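Local coordinates for type IV pilus secretin PilQ family protein (Vibrio cholerae, PDB 6W6M), which probably forms the gated outer-membrane channel, a ring of fourteen subunits, through which the type IV competence pilus passes, at residues S352-N360 / V374-L382. Numbering follows the deposited sequence.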
ATOM      1  N   SER A 352      41.185 -66.383 -39.089  1.00 93.67           N
ATOM      2  CA  SER A 352      39.973 -65.681 -39.489  1.00 93.67           C
ATOM      3  C   SER A 352      40.282 -64.230 -39.800  1.00 93.67           C
ATOM      4  O   SER A 352      41.335 -63.711 -39.433  1.00 93.67           O
ATOM      5  CB  SER A 352      38.910 -65.746 -38.397  1.00 93.67           C
ATOM      6  OG  SER A 352      38.484 -67.075 -38.200  1.00 93.67           O
ATOM      7  N   VAL A 353      39.352 -63.582 -40.491  1.00 92.30           N
ATOM      8  CA  VAL A 353      39.434 -62.158 -40.791  1.00 92.30           C
ATOM      9  C   VAL A 353      38.028 -61.586 -40.807  1.00 92.30           C
ATOM     10  O   VAL A 353      37.131 -62.138 -41.451  1.00 92.30           O
ATOM     11  CB  VAL A 353      40.130 -61.874 -42.133  1.00 92.30           C
ATOM     12  CG1 VAL A 353      40.069 -60.402 -42.431  1.00 92.30           C
ATOM     13  CG2 VAL A 353      41.570 -62.307 -42.092  1.00 92.30           C
ATOM     14  N   GLY A 354      37.847 -60.462 -40.127  1.00 90.46           N
ATOM     15  CA  GLY A 354      36.531 -59.872 -39.996  1.00 90.46           C
ATOM     16  C   GLY A 354      36.630 -58.372 -39.863  1.00 90.46           C
ATOM     17  O   GLY A 354      37.606 -57.757 -40.293  1.00 90.46           O
ATOM     18  N   GLY A 355      35.594 -57.782 -39.282  1.00 91.24           N
ATOM     19  CA  GLY A 355      35.496 -56.337 -39.141  1.00 91.24           C
ATOM     20  C   GLY A 355      35.352 -55.919 -37.689  1.00 91.24           C
ATOM     21  O   GLY A 355      35.053 -54.760 -37.403  1.00 91.24           O
ATOM     22  N   SER A 356      35.597 -56.859 -36.785  1.00 93.65           N
ATOM     23  CA  SER A 356      35.550 -56.589 -35.357  1.00 93.65           C
ATOM     24  C   SER A 356      35.948 -57.846 -34.602  1.00 93.65           C
ATOM     25  O   SER A 356      36.224 -58.881 -35.209  1.00 93.65           O
ATOM     26  CB  SER A 356      34.163 -56.130 -34.923  1.00 93.65           C
ATOM     27  OG  SER A 356      33.275 -57.216 -34.839  1.00 93.65           O
ATOM     28  N   ILE A 357      36.007 -57.759 -33.280  1.00 93.35           N
ATOM     29  CA  ILE A 357      36.318 -58.901 -32.435  1.00 93.35           C
ATOM     30  C   ILE A 357      35.090 -59.771 -32.196  1.00 93.35           C
ATOM     31  O   ILE A 357      35.182 -60.999 -32.180  1.00 93.35           O
ATOM     32  CB  ILE A 357      36.940 -58.405 -31.112  1.00 93.35           C
ATOM     33  CG1 ILE A 357      38.319 -57.816 -31.396  1.00 93.35           C
ATOM     34  CG2 ILE A 357      37.027 -59.509 -30.087  1.00 93.35           C
ATOM     35  CD1 ILE A 357      39.162 -57.654 -30.193  1.00 93.35           C
ATOM     36  N   GLU A 358      33.923 -59.151 -32.045  1.00 98.42           N
ATOM     37  CA  GLU A 358      32.693 -59.920 -31.909  1.00 98.42           C
ATOM     38  C   GLU A 358      32.365 -60.668 -33.195  1.00 98.42           C
ATOM     39  O   GLU A 358      31.743 -61.738 -33.167  1.00 98.42           O
ATOM     40  CB  GLU A 358      31.547 -58.997 -31.504  1.00 98.42           C
ATOM     41  CG  GLU A 358      31.704 -58.383 -30.115  1.00 98.42           C
ATOM     42  CD  GLU A 358      32.693 -57.227 -30.076  1.00 98.42           C
ATOM     43  OE1 GLU A 358      32.843 -56.530 -31.098  1.00 98.42           O
ATOM     44  OE2 GLU A 358      33.325 -57.018 -29.022  1.00 98.42           O
ATOM     45  N   SER A 359      32.789 -60.129 -34.337  1.00 97.86           N
ATOM     46  CA  SER A 359      32.608 -60.835 -35.597  1.00 97.86           C
ATOM     47  C   SER A 359      33.409 -62.128 -35.620  1.00 97.86           C
ATOM     48  O   SER A 359      32.872 -63.191 -35.948  1.00 97.86           O
ATOM     49  CB  SER A 359      33.008 -59.930 -36.759  1.00 97.86           C
ATOM     50  OG  SER A 359      32.819 -60.565 -38.009  1.00 97.86           O
ATOM     51  N   ASN A 360      34.692 -62.065 -35.263  1.00 96.65           N
ATOM     52  CA  ASN A 360      35.516 -63.268 -35.260  1.00 96.65           C
ATOM     53  C   ASN A 360      35.058 -64.253 -34.194  1.00 96.65           C
ATOM     54  O   ASN A 360      35.211 -65.466 -34.357  1.00 96.65           O
ATOM     55  CB  ASN A 360      36.984 -62.909 -35.047  1.00 96.65           C
ATOM     56  CG  ASN A 360      37.592 -62.214 -36.234  1.00 96.65           C
ATOM     57  OD1 ASN A 360      37.052 -62.247 -37.332  1.00 96.65           O
ATOM     58  ND2 ASN A 360      38.731 -61.584 -36.021  1.00 96.65           N
ATOM     59  N   VAL A 374      24.771 -57.815 -37.690  1.00104.42           N
ATOM     60  CA  VAL A 374      24.755 -56.984 -38.893  1.00104.42           C
ATOM     61  C   VAL A 374      25.628 -55.751 -38.711  1.00104.42           C
ATOM     62  O   VAL A 374      26.192 -55.221 -39.675  1.00104.42           O
ATOM     63  CB  VAL A 374      23.315 -56.600 -39.266  1.00104.42           C
ATOM     64  CG1 VAL A 374      23.273 -56.055 -40.673  1.00104.42           C
ATOM     65  CG2 VAL A 374      22.400 -57.797 -39.132  1.00104.42           C
ATOM     66  N   ASP A 375      25.750 -55.272 -37.476  1.00104.80           N
ATOM     67  CA  ASP A 375      26.560 -54.097 -37.189  1.00104.80           C
ATOM     68  C   ASP A 375      28.019 -54.431 -36.929  1.00104.80           C
ATOM     69  O   ASP A 375      28.900 -53.659 -37.318  1.00104.80           O
ATOM     70  CB  ASP A 375      25.984 -53.357 -35.986  1.00104.80           C
ATOM     71  CG  ASP A 375      24.680 -52.672 -36.307  1.00104.80           C
ATOM     72  OD1 ASP A 375      24.371 -52.528 -37.508  1.00104.80           O
ATOM     73  OD2 ASP A 375      23.959 -52.290 -35.364  1.00104.80           O
ATOM     74  N   GLU A 376      28.299 -55.562 -36.281  1.00101.17           N
ATOM     75  CA  GLU A 376      29.680 -55.988 -36.104  1.00101.17           C
ATOM     76  C   GLU A 376      30.278 -56.533 -37.389  1.00101.17           C
ATOM     77  O   GLU A 376      31.497 -56.689 -37.476  1.00101.17           O
ATOM     78  CB  GLU A 376      29.767 -57.044 -35.007  1.00101.17           C
ATOM     79  CG  GLU A 376      28.772 -56.850 -33.883  1.00101.17           C
ATOM     80  CD  GLU A 376      28.979 -55.555 -33.126  1.00101.17           C
ATOM     81  OE1 GLU A 376      30.089 -54.986 -33.192  1.00101.17           O
ATOM     82  OE2 GLU A 376      28.026 -55.099 -32.461  1.00101.17           O
ATOM     83  N   PHE A 377      29.446 -56.824 -38.388  1.00 95.44           N
ATOM     84  CA  PHE A 377      29.940 -57.401 -39.628  1.00 95.44           C
ATOM     85  C   PHE A 377      30.729 -56.391 -40.447  1.00 95.44           C
ATOM     86  O   PHE A 377      31.788 -56.732 -40.982  1.00 95.44           O
ATOM     87  CB  PHE A 377      28.764 -57.960 -40.432  1.00 95.44           C
ATOM     88  CG  PHE A 377      29.099 -58.307 -41.853  1.00 95.44           C
ATOM     89  CD1 PHE A 377      29.969 -59.338 -42.145  1.00 95.44           C
ATOM     90  CD2 PHE A 377      28.526 -57.616 -42.897  1.00 95.44           C
ATOM     91  CE1 PHE A 377      30.278 -59.653 -43.446  1.00 95.44           C
ATOM     92  CE2 PHE A 377      28.832 -57.931 -44.199  1.00 95.44           C
ATOM     93  CZ  PHE A 377      29.708 -58.951 -44.471  1.00 95.44           C
ATOM     94  N   LEU A 378      30.257 -55.151 -40.529  1.00 89.72           N
ATOM     95  CA  LEU A 378      30.742 -54.211 -41.532  1.00 89.72           C
ATOM     96  C   LEU A 378      32.121 -53.670 -41.181  1.00 89.72           C
ATOM     97  O   LEU A 378      32.401 -53.354 -40.025  1.00 89.72           O
ATOM     98  CB  LEU A 378      29.748 -53.063 -41.696  1.00 89.72           C
ATOM     99  CG  LEU A 378      28.365 -53.417 -42.252  1.00 89.72           C
ATOM    100  CD1 LEU A 378      27.445 -52.219 -42.222  1.00 89.72           C
ATOM    101  CD2 LEU A 378      28.461 -53.964 -43.661  1.00 89.72           C
ATOM    102  N   ASN A 379      32.984 -53.577 -42.191  1.00 85.26           N
ATOM    103  CA  ASN A 379      34.302 -52.978 -42.026  1.00 85.26           C
ATOM    104  C   ASN A 379      34.231 -51.465 -42.149  1.00 85.26           C
ATOM    105  O   ASN A 379      34.657 -50.737 -41.251  1.00 85.26           O
ATOM    106  CB  ASN A 379      35.272 -53.534 -43.069  1.00 85.26           C
ATOM    107  CG  ASN A 379      35.953 -54.795 -42.616  1.00 85.26           C
ATOM    108  OD1 ASN A 379      37.173 -54.875 -42.583  1.00 85.26           O
ATOM    109  ND2 ASN A 379      35.169 -55.791 -42.262  1.00 85.26           N
ATOM    110  N   VAL A 380      33.703 -50.981 -43.265  1.00 82.05           N
ATOM    111  CA  VAL A 380      33.598 -49.556 -43.536  1.00 82.05           C
ATOM    112  C   VAL A 380      32.123 -49.209 -43.608  1.00 82.05           C
ATOM    113  O   VAL A 380      31.382 -49.795 -44.404  1.00 82.05           O
ATOM    114  CB  VAL A 380      34.322 -49.181 -44.833  1.00 82.05           C
ATOM    115  CG1 VAL A 380      34.030 -47.758 -45.207  1.00 82.05           C
ATOM    116  CG2 VAL A 380      35.797 -49.397 -44.676  1.00 82.05           C
ATOM    117  N   ASN A 381      31.694 -48.253 -42.785  1.00 82.83           N
ATOM    118  CA  ASN A 381      30.283 -47.897 -42.629  1.00 82.83           C
ATOM    119  C   ASN A 381      30.129 -46.385 -42.783  1.00 82.83           C
ATOM    120  O   ASN A 381      30.061 -45.664 -41.790  1.00 82.83           O
ATOM    121  CB  ASN A 381      29.783 -48.381 -41.278  1.00 82.83           C
ATOM    122  CG  ASN A 381      28.287 -48.317 -41.151  1.00 82.83           C
ATOM    123  OD1 ASN A 381      27.563 -48.464 -42.126  1.00 82.83           O
ATOM    124  ND2 ASN A 381      27.812 -48.086 -39.942  1.00 82.83           N
ATOM    125  N   LEU A 382      30.026 -45.905 -44.022  1.00 80.97           N
ATOM    126  CA  LEU A 382      29.973 -44.486 -44.335  1.00 80.97           C
ATOM    127  C   LEU A 382      28.824 -44.211 -45.288  1.00 80.97           C
ATOM    128  O   LEU A 382      28.993 -43.626 -46.357  1.00 80.97           O
ATOM    129  CB  LEU A 382      31.301 -44.025 -44.917  1.00 80.97           C
ATOM    130  CG  LEU A 382      32.493 -44.182 -43.975  1.00 80.97           C
ATOM    131  CD1 LEU A 382      33.768 -43.761 -44.639  1.00 80.97           C
ATOM    132  CD2 LEU A 382      32.278 -43.391 -42.708  1.00 80.97           C
TER
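Ser356, at the N-cap of helix 357-362, meets the carbonyl of Glu376 in a buried contact of the secretin β-barrel, between that helix start and the weakly bonded helical turn 374-377. Strands 352-354 and 380-382 both pair antiparallel with the long strand 320-347, and the helical excursion between them folds back on itself here, far from the centre of the elongated chain.

One hydroxyl ties the two halves together. Ser356 OG donates to Glu376 O at 3.2 Å, reaching the oxygen from a direction tilted 23° out of the carbonyl plane, and the same OG accepts the capping bond from Ser359 N at 3.0 Å. With chi1 at 77°, the hydroxyl lies between its own backbone N and carbonyl carbon, where it can serve both partners. Ser359 CB comes in from the same side, 3.6 Å from Glu376 O, as a packing contact beside that bond.

Gly355 CA lies 3.2 Å from Asn379 ND2, packing where the two backbones come closest. Asn379 and Val380 form a classic β bulge opposite Trp342. Phe377 points away from this contact and packs on Met345 of strand 320-347 and Leu404 of strand 404-429, joining turn 374-377 to those strands. Gly355 O accepts from Ser391 OG of a neighbouring subunit, whose strand also extends the sheet at residues 352-354.

At the edge of the contact the carboxylates of Glu358 and Glu376 approach each other, planes 73° apart; a weak, long ion pair to Arg341 of that neighbouring subunit may ease the repulsion where Glu358 OE1 stands 3.8 Å from Glu376 OE1.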